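Local coordinates for DUF4973 domain-containing protein (Bacteroides thetaiotaomicron, PDB 4QNI) that is of unknown function but probably acts as an auxiliary nutrient-binding protein of two domains in this gut bacterium, at residues A[86-89]-A[90-93]; A[141-145]-A[146-150]; A[252-256]-A[257-261]. All coordinates share one frame; numbering follows the deposited sequence.

Contact 1 (A[86-89]-A[90-93]); sequences ATRT and ELYY
With CG beside the backbone N and anti to the carbonyl carbon (chi1 -80°), Tyr92 lays one ring face on the Thr89 backbone. The evidence is direct: Thr89 CA lies 3.7 Å from the Tyr92 ring centroid and 13° off the ring normal, a CH-pi contact over the centre of the face. Thr89 CG2 also touches the ring, 3.7 Å from Tyr92 CZ, the two side chains crossing at a slant. At the far end of the ring the approach changes from face to edge: Tyr92 OH donates a very short hydrogen bond of 2.5 Å to Ala86 O, which lies near the ring plane. Ala86, with positive phi, is the first residue to depart from helical geometry after helix 74-85, and the residues that follow form the compact connection to strand 93-95. Arg88 is the centre of an inverse gamma turn, Thr89 N bonding to Thr87 O at 2.8 Å; a short 3-10 segment overlaps its end, with Leu91 N reaching Arg88 O at 3.1 Å and Tyr92 N reaching Thr89 O at 3.2 Å. A phenylalanine in place of Tyr92 would probably keep the cover over Thr89 CA but leave Ala86 O without its hydroxyl donor and the ring end less firmly placed. The Arg88 chain bends at chi3 (-71°), turning one face of its guanidinium to Leu91, whose CD1 rests over the rim of the group, 3.5 Å from Arg88 NH1. Tyr92 also packs on Asn81 and Tyr82 of helix 74-85. The backbone O of Leu91 accepts a hydrogen bond from Lys135 NZ, and Arg88 packs on Asn321 of the second subunit.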
ATOM      1  N   ALA A  86     -18.097 -16.244   8.829  1.00 58.48           N
ATOM      2  CA  ALA A  86     -18.167 -17.059  10.045  1.00 61.45           C
ATOM      3  C   ALA A  86     -19.520 -17.819  10.149  1.00 68.03           C
ATOM      4  O   ALA A  86     -19.848 -18.576   9.242  1.00 66.08           O
ATOM      5  CB  ALA A  86     -17.913 -16.200  11.285  1.00 64.11           C
ATOM      6  N   THR A  87     -20.298 -17.576  11.216  1.00 67.93           N
ATOM      7  CA  THR A  87     -21.574 -18.226  11.547  1.00 68.74           C
ATOM      8  C   THR A  87     -22.732 -17.838  10.591  1.00 70.71           C
ATOM      9  O   THR A  87     -23.692 -18.612  10.459  1.00 71.52           O
ATOM     10  CB  THR A  87     -21.970 -17.864  13.005  1.00 80.63           C
ATOM     11  OG1 THR A  87     -20.806 -17.788  13.836  1.00 83.27           O
ATOM     12  CG2 THR A  87     -22.954 -18.855  13.607  1.00 81.31           C
ATOM     13  N   ARG A  88     -22.662 -16.650   9.956  1.00 63.09           N
ATOM     14  CA  ARG A  88     -23.713 -16.152   9.075  1.00 60.71           C
ATOM     15  C   ARG A  88     -23.730 -16.897   7.734  1.00 57.74           C
ATOM     16  O   ARG A  88     -23.400 -16.320   6.704  1.00 56.05           O
ATOM     17  CB  ARG A  88     -23.566 -14.639   8.872  1.00 61.44           C
ATOM     18  CG  ARG A  88     -23.997 -13.824  10.085  1.00 72.36           C
ATOM     19  CD  ARG A  88     -24.073 -12.352   9.735  1.00 83.82           C
ATOM     20  NE  ARG A  88     -22.735 -11.789   9.532  1.00 93.09           N
ATOM     21  CZ  ARG A  88     -22.488 -10.591   9.019  1.00105.04           C
ATOM     22  NH1 ARG A  88     -23.488  -9.805   8.630  1.00 92.39           N
ATOM     23  NH2 ARG A  88     -21.238 -10.169   8.882  1.00 90.22           N
ATOM     24  N   THR A  89     -24.178 -18.167   7.753  1.00 51.72           N
ATOM     25  CA  THR A  89     -24.238 -19.084   6.595  1.00 49.80           C
ATOM     26  C   THR A  89     -25.218 -18.609   5.496  1.00 52.84           C
ATOM     27  O   THR A  89     -25.110 -19.031   4.331  1.00 50.11           O
ATOM     28  CB  THR A  89     -24.620 -20.487   7.065  1.00 56.33           C
ATOM     29  OG1 THR A  89     -25.883 -20.420   7.741  1.00 55.93           O
ATOM     30  CG2 THR A  89     -23.543 -21.124   7.969  1.00 51.60           C
ATOM     31  N   GLU A  90     -26.159 -17.721   5.873  1.00 49.62           N
ATOM     32  CA  GLU A  90     -27.143 -17.143   4.964  1.00 49.83           C
ATOM     33  C   GLU A  90     -26.452 -16.218   3.927  1.00 52.82           C
ATOM     34  O   GLU A  90     -27.025 -15.933   2.879  1.00 51.73           O
ATOM     35  CB  GLU A  90     -28.221 -16.373   5.753  1.00 52.71           C
ATOM     36  CG  GLU A  90     -28.905 -17.173   6.856  1.00 67.39           C
ATOM     37  CD  GLU A  90     -28.501 -16.893   8.301  1.00 97.04           C
ATOM     38  OE1 GLU A  90     -27.324 -16.540   8.564  1.00 71.61           O
ATOM     39  OE2 GLU A  90     -29.370 -17.075   9.184  1.00101.93           O
ATOM     40  N   LEU A  91     -25.210 -15.788   4.217  1.00 49.29           N
ATOM     41  CA  LEU A  91     -24.414 -14.903   3.371  1.00 47.53           C
ATOM     42  C   LEU A  91     -23.338 -15.635   2.592  1.00 49.47           C
ATOM     43  O   LEU A  91     -22.625 -14.995   1.819  1.00 48.32           O
ATOM     44  CB  LEU A  91     -23.745 -13.828   4.257  1.00 48.41           C
ATOM     45  CG  LEU A  91     -24.674 -12.919   5.066  1.00 53.46           C
ATOM     46  CD1 LEU A  91     -23.878 -11.876   5.800  1.00 54.81           C
ATOM     47  CD2 LEU A  91     -25.698 -12.246   4.180  1.00 53.49           C
ATOM     48  N   TYR A  92     -23.167 -16.957   2.824  1.00 45.14           N
ATOM     49  CA  TYR A  92     -22.104 -17.737   2.169  1.00 42.65           C
ATOM     50  C   TYR A  92     -22.228 -17.740   0.662  1.00 46.05           C
ATOM     51  O   TYR A  92     -23.339 -17.656   0.155  1.00 45.97           O
ATOM     52  CB  TYR A  92     -22.151 -19.192   2.627  1.00 42.37           C
ATOM     53  CG  TYR A  92     -21.526 -19.518   3.966  1.00 43.66           C
ATOM     54  CD1 TYR A  92     -21.132 -18.513   4.840  1.00 45.44           C
ATOM     55  CD2 TYR A  92     -21.323 -20.838   4.355  1.00 45.14           C
ATOM     56  CE1 TYR A  92     -20.549 -18.811   6.067  1.00 47.21           C
ATOM     57  CE2 TYR A  92     -20.723 -21.152   5.574  1.00 47.00           C
ATOM     58  CZ  TYR A  92     -20.331 -20.135   6.423  1.00 55.61           C
ATOM     59  OH  TYR A  92     -19.769 -20.459   7.630  1.00 57.89           O
ATOM     60  N   TYR A  93     -21.100 -17.850  -0.052  1.00 41.75           N
ATOM     61  CA  TYR A  93     -21.114 -18.076  -1.494  1.00 41.08           C
ATOM     62  C   TYR A  93     -21.524 -19.518  -1.682  1.00 45.76           C
ATOM     63  O   TYR A  93     -21.017 -20.389  -0.955  1.00 47.98           O
ATOM     64  CB  TYR A  93     -19.742 -17.794  -2.128  1.00 41.56           C
ATOM     65  CG  TYR A  93     -19.311 -16.354  -2.016  1.00 43.69           C
ATOM     66  CD1 TYR A  93     -19.867 -15.376  -2.835  1.00 44.94           C
ATOM     67  CD2 TYR A  93     -18.320 -15.969  -1.116  1.00 45.51           C
ATOM     68  CE1 TYR A  93     -19.469 -14.045  -2.745  1.00 47.10           C
ATOM     69  CE2 TYR A  93     -17.909 -14.636  -1.019  1.00 47.02           C
ATOM     70  CZ  TYR A  93     -18.481 -13.679  -1.843  1.00 56.10           C
ATOM     71  OH  TYR A  93     -18.118 -12.353  -1.750  1.00 61.10           O
TER

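Contact 2 (A[141-145]-A[146-150]); sequences QIVDD and ASYNY
Asp145 O and Tyr148 N close a beta turn only loosely: the bond is weak, 3.4 Å long with an N-H...O angle of 128°, although Ala146 and Ser147 both have helical backbone angles, close to those of a type I turn. The turn follows the end of strand 135-142, in a domain whose family points to an immunoglobulin-like E-set fold, and leads the chain back toward strand 151-152. Two tyrosines after the turn fold back against the chain that enters it. Tyr148 lays one ring face on Asp145, with CB 3.5 Å from the ring centroid, over its centre, as a CH-pi contact, while Val143 CG1 meets the edge of the same ring in its plane, 3.8 Å from Tyr148 CE2. Tyr150 instead uses its end. With CG between the backbone N and carbonyl carbon (chi1 75°), the side chain extends to Val143, and its OH donates a 2.6 Å bond to Val143 O, arriving in the carbonyl plane. Ile142 CG2 touches Tyr150 CE1 at 3.6 Å. His69 of strand 66-72 stacks on the Tyr148 ring and its backbone N bonds to Tyr150 OH, while Ile13 of the third subunit packs on Tyr150. Within the turn, Ser147 OG makes a very short hydrogen bond of 2.5 Å to Asp145 OD2.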
ATOM      1  N   GLN A 141      -9.571 -25.604  -9.130  1.00 38.50           N
ATOM      2  CA  GLN A 141      -8.149 -25.645  -8.825  1.00 39.38           C
ATOM      3  C   GLN A 141      -7.395 -26.400  -9.900  1.00 45.49           C
ATOM      4  O   GLN A 141      -7.953 -27.296 -10.542  1.00 43.16           O
ATOM      5  CB  GLN A 141      -7.900 -26.291  -7.442  1.00 40.07           C
ATOM      6  CG  GLN A 141      -8.385 -27.733  -7.359  1.00 50.14           C
ATOM      7  CD  GLN A 141      -8.188 -28.408  -6.021  1.00 63.36           C
ATOM      8  OE1 GLN A 141      -9.066 -29.146  -5.543  1.00 57.21           O
ATOM      9  NE2 GLN A 141      -7.025 -28.227  -5.414  1.00 53.25           N
ATOM     10  N   ILE A 142      -6.111 -26.034 -10.085  1.00 46.48           N
ATOM     11  CA  ILE A 142      -5.168 -26.779 -10.912  1.00 47.99           C
ATOM     12  C   ILE A 142      -4.718 -27.947 -10.028  1.00 55.54           C
ATOM     13  O   ILE A 142      -4.298 -27.708  -8.896  1.00 54.91           O
ATOM     14  CB  ILE A 142      -3.981 -25.932 -11.418  1.00 51.32           C
ATOM     15  CG1 ILE A 142      -4.416 -24.684 -12.273  1.00 50.48           C
ATOM     16  CG2 ILE A 142      -2.951 -26.828 -12.114  1.00 52.86           C
ATOM     17  CD1 ILE A 142      -5.215 -24.911 -13.536  1.00 53.76           C
ATOM     18  N   VAL A 143      -4.893 -29.187 -10.493  1.00 55.60           N
ATOM     19  CA  VAL A 143      -4.553 -30.383  -9.720  1.00 58.04           C
ATOM     20  C   VAL A 143      -3.062 -30.655  -9.862  1.00 69.16           C
ATOM     21  O   VAL A 143      -2.534 -30.606 -10.969  1.00 68.87           O
ATOM     22  CB  VAL A 143      -5.418 -31.606 -10.141  1.00 61.13           C
ATOM     23  CG1 VAL A 143      -4.957 -32.896  -9.460  1.00 61.19           C
ATOM     24  CG2 VAL A 143      -6.875 -31.345  -9.837  1.00 59.93           C
ATOM     25  N   ASP A 144      -2.392 -30.940  -8.737  1.00 71.37           N
ATOM     26  CA  ASP A 144      -0.970 -31.259  -8.720  1.00 74.74           C
ATOM     27  C   ASP A 144      -0.753 -32.758  -8.494  1.00 83.66           C
ATOM     28  O   ASP A 144      -1.454 -33.364  -7.670  1.00 83.84           O
ATOM     29  CB  ASP A 144      -0.244 -30.429  -7.641  1.00 77.06           C
ATOM     30  CG  ASP A 144       0.896 -29.584  -8.180  1.00 89.64           C
ATOM     31  OD1 ASP A 144       1.435 -29.927  -9.266  1.00 90.15           O
ATOM     32  OD2 ASP A 144       1.285 -28.612  -7.498  1.00 98.00           O
ATOM     33  N   ASP A 145       0.195 -33.361  -9.247  1.00 83.11           N
ATOM     34  CA  ASP A 145       0.553 -34.781  -9.110  1.00 84.53           C
ATOM     35  C   ASP A 145       1.949 -35.054  -9.661  1.00 90.14           C
ATOM     36  O   ASP A 145       2.399 -34.360 -10.578  1.00 89.58           O
ATOM     37  CB  ASP A 145      -0.473 -35.708  -9.789  1.00 86.59           C
ATOM     38  CG  ASP A 145      -0.607 -37.084  -9.166  1.00 99.60           C
ATOM     39  OD1 ASP A 145      -0.758 -37.165  -7.922  1.00100.79           O
ATOM     40  OD2 ASP A 145      -0.636 -38.074  -9.924  1.00106.24           O
ATOM     41  N   ALA A 146       2.629 -36.077  -9.088  1.00 88.26           N
ATOM     42  CA  ALA A 146       3.975 -36.519  -9.472  1.00 89.38           C
ATOM     43  C   ALA A 146       4.002 -37.085 -10.908  1.00 93.56           C
ATOM     44  O   ALA A 146       5.014 -36.933 -11.602  1.00 93.92           O
ATOM     45  CB  ALA A 146       4.471 -37.564  -8.491  1.00 90.90           C
ATOM     46  N   SER A 147       2.877 -37.707 -11.344  1.00 89.46           N
ATOM     47  CA  SER A 147       2.669 -38.275 -12.687  1.00 89.98           C
ATOM     48  C   SER A 147       2.718 -37.195 -13.777  1.00 93.83           C
ATOM     49  O   SER A 147       3.302 -37.417 -14.845  1.00 95.12           O
ATOM     50  CB  SER A 147       1.317 -38.983 -12.775  1.00 92.59           C
ATOM     51  OG  SER A 147       0.795 -39.350 -11.510  1.00101.60           O
ATOM     52  N   TYR A 148       2.084 -36.028 -13.488  1.00 87.37           N
ATOM     53  CA  TYR A 148       1.934 -34.863 -14.367  1.00 85.62           C
ATOM     54  C   TYR A 148       3.283 -34.210 -14.738  1.00 88.67           C
ATOM     55  O   TYR A 148       4.202 -34.129 -13.912  1.00 87.77           O
ATOM     56  CB  TYR A 148       1.004 -33.807 -13.720  1.00 84.48           C
ATOM     57  CG  TYR A 148      -0.368 -34.292 -13.281  1.00 84.89           C
ATOM     58  CD1 TYR A 148      -0.900 -35.488 -13.761  1.00 87.10           C
ATOM     59  CD2 TYR A 148      -1.162 -33.523 -12.435  1.00 84.57           C
ATOM     60  CE1 TYR A 148      -2.150 -35.946 -13.343  1.00 86.44           C
ATOM     61  CE2 TYR A 148      -2.432 -33.953 -12.040  1.00 84.52           C
ATOM     62  CZ  TYR A 148      -2.915 -35.172 -12.486  1.00 90.50           C
ATOM     63  OH  TYR A 148      -4.159 -35.608 -12.096  1.00 90.06           O
ATOM     64  N   ASN A 149       3.370 -33.732 -15.999  1.00 85.00           N
ATOM     65  CA  ASN A 149       4.533 -33.040 -16.575  1.00 84.85           C
ATOM     66  C   ASN A 149       4.402 -31.513 -16.344  1.00 83.91           C
ATOM     67  O   ASN A 149       4.663 -30.719 -17.253  1.00 84.17           O
ATOM     68  CB  ASN A 149       4.669 -33.374 -18.075  1.00 86.73           C
ATOM     69  N   TYR A 150       3.989 -31.124 -15.109  1.00 75.62           N
ATOM     70  CA  TYR A 150       3.776 -29.746 -14.663  1.00 72.82           C
ATOM     71  C   TYR A 150       3.612 -29.652 -13.138  1.00 77.95           C
ATOM     72  O   TYR A 150       3.455 -30.672 -12.450  1.00 78.25           O
ATOM     73  CB  TYR A 150       2.540 -29.143 -15.357  1.00 70.54           C
ATOM     74  CG  TYR A 150       1.197 -29.621 -14.834  1.00 68.07           C
ATOM     75  CD1 TYR A 150       0.597 -29.013 -13.732  1.00 68.53           C
ATOM     76  CD2 TYR A 150       0.489 -30.625 -15.487  1.00 67.10           C
ATOM     77  CE1 TYR A 150      -0.667 -29.392 -13.293  1.00 66.54           C
ATOM     78  CE2 TYR A 150      -0.777 -31.015 -15.055  1.00 66.05           C
ATOM     79  CZ  TYR A 150      -1.355 -30.387 -13.962  1.00 69.53           C
ATOM     80  OH  TYR A 150      -2.600 -30.758 -13.517  1.00 65.79           O
TER

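Contact 3 (A[252-256]-A[257-261]); sequences DNAEE and IGFEL
Asn253 and Ile257 set their side chains across each other at about a right angle, ND2 of Asn253 lying 3.8 Å from CG2 of Ile257. Asn253 stands just before, and Ile257 within, a pi-turn that carries the chain from the helical residues 254-256 into strand 260-275 of the large antiparallel sheet; it is defined by the 2.9 Å bond from Phe259 N to Ala254 O, and Gly258 supplies the positive phi (52°) at which glycine is favoured. A weak bond of 3.5 Å from Ile257 N to Asn253 O adds one helix-like link. Phe259 CB meets Ala254 CB at 3.9 Å, but its CG is anti to the backbone N (chi1 179°), and the ring leads away to Tyr294, whose ring it meets with the planes inclined. Ile257 is buried, and Tyr233, Cys251 and Phe296 pack on it. The Asn253 amide is gripped twice, since ND2 donates to Lys232 O as well as to Glu256. The extended Glu256 chain, its CG anti to the backbone N, brings the carboxylate alongside: OE1 lies in the amide plane of Asn253 yet is approached from above its own carboxylate plane, 3.0 Å from ND2, with an N-H...O angle of 168°.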
ATOM      1  N   ASP A 252     -43.157 -12.039  -5.863  1.00 54.71           N
ATOM      2  CA  ASP A 252     -43.772 -13.361  -5.701  1.00 56.46           C
ATOM      3  C   ASP A 252     -44.296 -13.601  -4.277  1.00 63.36           C
ATOM      4  O   ASP A 252     -45.247 -14.365  -4.120  1.00 67.61           O
ATOM      5  CB  ASP A 252     -42.804 -14.470  -6.131  1.00 58.33           C
ATOM      6  CG  ASP A 252     -42.652 -14.586  -7.639  1.00 71.90           C
ATOM      7  OD1 ASP A 252     -43.574 -14.145  -8.371  1.00 74.29           O
ATOM      8  OD2 ASP A 252     -41.635 -15.156  -8.091  1.00 77.97           O
ATOM      9  N   ASN A 253     -43.725 -12.940  -3.257  1.00 58.70           N
ATOM     10  CA  ASN A 253     -44.230 -13.016  -1.882  1.00 59.10           C
ATOM     11  C   ASN A 253     -44.755 -11.627  -1.459  1.00 61.17           C
ATOM     12  O   ASN A 253     -44.458 -11.153  -0.363  1.00 63.18           O
ATOM     13  CB  ASN A 253     -43.164 -13.558  -0.905  1.00 57.56           C
ATOM     14  CG  ASN A 253     -41.939 -12.702  -0.788  1.00 71.87           C
ATOM     15  OD1 ASN A 253     -41.428 -12.145  -1.781  1.00 74.79           O
ATOM     16  ND2 ASN A 253     -41.474 -12.547   0.444  1.00 53.80           N
ATOM     17  N   ALA A 254     -45.550 -10.993  -2.329  1.00 55.60           N
ATOM     18  CA  ALA A 254     -46.154  -9.666  -2.108  1.00 55.55           C
ATOM     19  C   ALA A 254     -46.912  -9.542  -0.765  1.00 64.51           C
ATOM     20  O   ALA A 254     -46.709  -8.553  -0.046  1.00 64.35           O
ATOM     21  CB  ALA A 254     -47.102  -9.344  -3.245  1.00 55.64           C
ATOM     22  N   GLU A 255     -47.776 -10.538  -0.432  1.00 63.91           N
ATOM     23  CA  GLU A 255     -48.605 -10.535   0.784  1.00 66.77           C
ATOM     24  C   GLU A 255     -47.782 -10.563   2.079  1.00 68.68           C
ATOM     25  O   GLU A 255     -48.181  -9.950   3.071  1.00 68.77           O
ATOM     26  CB  GLU A 255     -49.609 -11.710   0.796  1.00 70.33           C
ATOM     27  CG  GLU A 255     -50.493 -11.817  -0.439  1.00 86.98           C
ATOM     28  CD  GLU A 255     -51.390 -10.627  -0.728  1.00125.78           C
ATOM     29  OE1 GLU A 255     -52.468 -10.523  -0.098  1.00130.02           O
ATOM     30  OE2 GLU A 255     -51.019  -9.803  -1.598  1.00124.07           O
ATOM     31  N   GLU A 256     -46.647 -11.263   2.065  1.00 63.20           N
ATOM     32  CA  GLU A 256     -45.775 -11.395   3.218  1.00 63.44           C
ATOM     33  C   GLU A 256     -45.099 -10.062   3.599  1.00 66.69           C
ATOM     34  O   GLU A 256     -45.046  -9.723   4.788  1.00 68.55           O
ATOM     35  CB  GLU A 256     -44.719 -12.473   2.940  1.00 64.04           C
ATOM     36  CG  GLU A 256     -43.854 -12.820   4.143  1.00 75.21           C
ATOM     37  CD  GLU A 256     -42.807 -13.895   3.934  1.00 98.51           C
ATOM     38  OE1 GLU A 256     -42.503 -14.231   2.765  1.00 89.12           O
ATOM     39  OE2 GLU A 256     -42.279 -14.398   4.952  1.00 99.38           O
ATOM     40  N   ILE A 257     -44.598  -9.306   2.597  1.00 58.57           N
ATOM     41  CA  ILE A 257     -43.846  -8.075   2.828  1.00 55.21           C
ATOM     42  C   ILE A 257     -44.701  -6.822   2.541  1.00 58.07           C
ATOM     43  O   ILE A 257     -44.176  -5.705   2.454  1.00 56.06           O
ATOM     44  CB  ILE A 257     -42.510  -8.115   2.029  1.00 55.54           C
ATOM     45  CG1 ILE A 257     -42.707  -8.056   0.502  1.00 54.41           C
ATOM     46  CG2 ILE A 257     -41.657  -9.340   2.442  1.00 54.75           C
ATOM     47  CD1 ILE A 257     -41.368  -7.580  -0.279  1.00 53.81           C
ATOM     48  N   GLY A 258     -46.013  -7.022   2.452  1.00 55.45           N
ATOM     49  CA  GLY A 258     -46.985  -5.958   2.207  1.00 55.71           C
ATOM     50  C   GLY A 258     -46.661  -5.099   1.002  1.00 56.38           C
ATOM     51  O   GLY A 258     -46.759  -3.872   1.066  1.00 54.33           O
ATOM     52  N   PHE A 259     -46.188  -5.749  -0.073  1.00 52.49           N
ATOM     53  CA  PHE A 259     -45.787  -5.120  -1.330  1.00 50.23           C
ATOM     54  C   PHE A 259     -46.996  -4.487  -1.977  1.00 56.28           C
ATOM     55  O   PHE A 259     -48.085  -5.068  -1.964  1.00 57.44           O
ATOM     56  CB  PHE A 259     -45.105  -6.137  -2.271  1.00 50.15           C
ATOM     57  CG  PHE A 259     -44.671  -5.581  -3.607  1.00 49.41           C
ATOM     58  CD1 PHE A 259     -43.469  -4.892  -3.735  1.00 49.63           C
ATOM     59  CD2 PHE A 259     -45.466  -5.742  -4.737  1.00 50.77           C
ATOM     60  CE1 PHE A 259     -43.071  -4.374  -4.969  1.00 49.05           C
ATOM     61  CE2 PHE A 259     -45.056  -5.234  -5.978  1.00 51.53           C
ATOM     62  CZ  PHE A 259     -43.863  -4.557  -6.083  1.00 47.95           C
ATOM     63  N   GLU A 260     -46.814  -3.257  -2.468  1.00 53.38           N
ATOM     64  CA  GLU A 260     -47.861  -2.468  -3.101  1.00 54.30           C
ATOM     65  C   GLU A 260     -47.268  -1.579  -4.169  1.00 56.52           C
ATOM     66  O   GLU A 260     -46.352  -0.811  -3.907  1.00 54.34           O
ATOM     67  CB  GLU A 260     -48.602  -1.605  -2.059  1.00 57.38           C
ATOM     68  CG  GLU A 260     -49.785  -2.292  -1.400  1.00 78.20           C
ATOM     69  CD  GLU A 260     -51.122  -2.167  -2.111  1.00115.67           C
ATOM     70  OE1 GLU A 260     -51.567  -1.021  -2.353  1.00112.73           O
ATOM     71  OE2 GLU A 260     -51.755  -3.218  -2.364  1.00117.67           O
ATOM     72  N   LEU A 261     -47.770  -1.700  -5.374  1.00 55.55           N
ATOM     73  CA  LEU A 261     -47.346  -0.815  -6.444  1.00 56.24           C
ATOM     74  C   LEU A 261     -48.211   0.406  -6.468  1.00 63.64           C
ATOM     75  O   LEU A 261     -49.415   0.314  -6.220  1.00 65.37           O
ATOM     76  CB  LEU A 261     -47.449  -1.491  -7.808  1.00 55.75           C
ATOM     77  CG  LEU A 261     -46.368  -2.463  -8.159  1.00 60.07           C
ATOM     78  CD1 LEU A 261     -46.793  -3.248  -9.370  1.00 60.95           C
ATOM     79  CD2 LEU A 261     -45.025  -1.744  -8.393  1.00 57.79           C
TER

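How the contacts relate
The three contacts are local turns, each next to a strand, and none touches another: the centres of contacts 1 and 3 are about 26 Å apart, whereas those of contacts 2 and 3, on opposite sides of the chain's centre, are about 53 Å apart. Contacts 1 and 2 serve the same mixed sheet, since strands 93-95 and 135-142 pair within it; contact 3 belongs to the ten-stranded antiparallel sheet. Contacts 1 and 3 lie at the surface, contact 2 is partly buried. Tyrosine hydroxyls bonded to backbone carbonyls mark contacts 1 and 2, which also meet other subunits; contact 3 is closed by a backbone bond at a positive-phi glycine, with an amide-carboxylate bond beside it.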